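PDB 2PLI: magnesium and cobalt efflux protein CorC from Neisseria meningitidis, which probably takes part in magnesium and cobalt transport, and is represented here by its C-terminal transporter-associated domain, crystallised with zinc. Local coordinates for the zinc ion site. Coordinates in Å, arbitrary orientation; residue numbers count along the deposited sequence, not the author numbering. Chains: chain A/B/C, Uncharacterized protein.

The zinc ion site. Residues chain A 8, 10, 13; chain B 27; chain C 10, 13, 21. With ZN (zinc ion), chain D.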
loop_
_atom_site.group_PDB
_atom_site.type_symbol
_atom_site.label_atom_id
_atom_site.label_comp_id
_atom_site.label_asym_id
_atom_site.label_seq_id
_atom_site.Cartn_x
_atom_site.Cartn_y
_atom_site.Cartn_z
ATOM N N SER A 8 -8.897 9.932 -3.749
ATOM C CA SER A 8 -7.736 9.716 -2.816
ATOM C C SER A 8 -6.642 8.984 -3.571
ATOM O O SER A 8 -6.814 8.660 -4.737
ATOM C CB SER A 8 -8.173 8.935 -1.559
ATOM O OG SER A 8 -7.970 7.533 -1.686
ATOM N N ASP A 10 -5.454 6.012 -2.661
ATOM C CA ASP A 10 -5.579 4.596 -2.312
ATOM C C ASP A 10 -5.839 3.775 -3.584
ATOM O O ASP A 10 -6.834 4.042 -4.278
ATOM C CB ASP A 10 -6.820 4.373 -1.412
ATOM C CG ASP A 10 -6.812 5.157 -0.101
ATOM O OD1 ASP A 10 -5.837 5.845 0.210
ATOM O OD2 ASP A 10 -7.843 5.098 0.621
ATOM N N HIS A 13 -9.707 1.743 -2.161
ATOM C CA HIS A 13 -10.243 2.879 -1.408
ATOM C C HIS A 13 -11.553 2.519 -0.793
ATOM O O HIS A 13 -12.477 2.189 -1.501
ATOM C CB HIS A 13 -10.457 4.031 -2.344
ATOM C CG HIS A 13 -10.949 5.243 -1.655
ATOM N ND1 HIS A 13 -10.258 5.825 -0.606
ATOM C CD2 HIS A 13 -12.054 5.987 -1.856
ATOM C CE1 HIS A 13 -10.956 6.861 -0.167
ATOM N NE2 HIS A 13 -12.045 6.973 -0.911
ATOM N N GLU B 27 -0.071 9.254 1.439
ATOM C CA GLU B 27 -0.302 9.691 2.825
ATOM C C GLU B 27 0.931 9.513 3.682
ATOM O O GLU B 27 1.674 8.552 3.536
ATOM C CB GLU B 27 -1.565 9.005 3.457
ATOM C CG GLU B 27 -2.848 9.353 2.669
ATOM C CD GLU B 27 -3.989 8.353 2.882
ATOM O OE1 GLU B 27 -4.219 8.109 4.087
ATOM O OE2 GLU B 27 -4.725 7.873 1.927
ATOM N N ASP C 10 -8.447 11.388 2.662
ATOM C CA ASP C 10 -9.334 10.532 3.506
ATOM C C ASP C 10 -8.928 10.524 4.999
ATOM O O ASP C 10 -7.825 10.072 5.402
ATOM C CB ASP C 10 -9.364 9.112 2.928
ATOM C CG ASP C 10 -7.991 8.581 2.681
ATOM O OD1 ASP C 10 -7.066 9.376 2.403
ATOM O OD2 ASP C 10 -7.831 7.399 2.781
ATOM N N HIS C 13 -8.999 5.894 6.417
ATOM C CA HIS C 13 -8.218 5.157 5.414
ATOM C C HIS C 13 -8.215 3.690 5.787
ATOM O O HIS C 13 -7.776 3.310 6.917
ATOM C CB HIS C 13 -6.781 5.686 5.437
ATOM C CG HIS C 13 -5.819 4.875 4.653
ATOM N ND1 HIS C 13 -5.482 5.167 3.343
ATOM C CD2 HIS C 13 -5.087 3.791 5.010
ATOM C CE1 HIS C 13 -4.594 4.271 2.926
ATOM N NE2 HIS C 13 -4.360 3.412 3.910
ATOM N N ARG C 21 -7.285 3.357 9.568
ATOM C CA ARG C 21 -6.448 4.393 10.156
ATOM C C ARG C 21 -7.267 5.681 10.112
ATOM O O ARG C 21 -7.717 6.105 9.032
ATOM C CB ARG C 21 -5.161 4.589 9.377
ATOM C CG ARG C 21 -4.378 5.842 9.763
ATOM C CD ARG C 21 -3.030 5.847 9.067
ATOM N NE ARG C 21 -3.112 6.199 7.660
ATOM C CZ ARG C 21 -2.554 5.525 6.661
ATOM N NH1 ARG C 21 -1.879 4.409 6.846
ATOM N NH2 ARG C 21 -2.640 6.005 5.435
HETATM ZN ZN ZN D . -6.180 6.571 2.116
#
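A zinc ion joins chains A, B and C at a near-tetrahedral site, a worked example of how one metal can gather several carboxylates whose mutual repulsion it may offset. A:Asp10 gives OD1 at 2.1 Å from ZN, C:Asp10 gives OD2, B:Glu27 gives OE2, and C:His13 adds its ring nitrogen ND1, 2.0 Å from ZN. The angle between the two aspartate ligands opens to 127°, whereas that between B:Glu27 OE2 and A:Asp10 OD1 closes to 91°. The aspartates meet tip to tip across the ion and the B:Glu27 carboxylate crosses that of C:Asp10 almost perpendicularly, so three acidic groups crowd one cation, which presumably offsets their charge.

The tight part of the site lies beside C:His13. Its CG is anti to the backbone N (chi1 170°), and C:Arg21 NH2 sits over the centre of one ring face, 3.3 Å above the plane. C:Arg21 NH2 also forms a salt bridge and hydrogen bond with B:Glu27 OE1 at 3.0 Å, meeting that oxygen from above the carboxylate plane. C:Arg21, its chain bent at chi3, is thus placed to steady two zinc ligands from the second shell.

The second oxygens of both aspartates are the looser part: A:Asp10 OD2 lies 2.7 Å and C:Asp10 OD1 3.0 Å from ZN, both longer than a firm bond. A:His13 holds the former, its ND1 giving A:Asp10 OD2 a nearly straight hydrogen bond of 2.8 Å in the imidazole plane. A:Ser8 OG accepts the backbone N-H of A:Asp10, bracing the terminal segment. The shell may hold more than the modelled atoms show, such as a water molecule.

In the fold, both Asp10 residues belong to N-terminal loops just ahead of strand 12-14, which carries His13; C:Arg21 lies on strand 19-23, and B:Glu27 in the loop leading into helix 28-35. Zinc therefore pins chain ends to a neighbour's loop, perhaps as a crystallisation-dependent bridge.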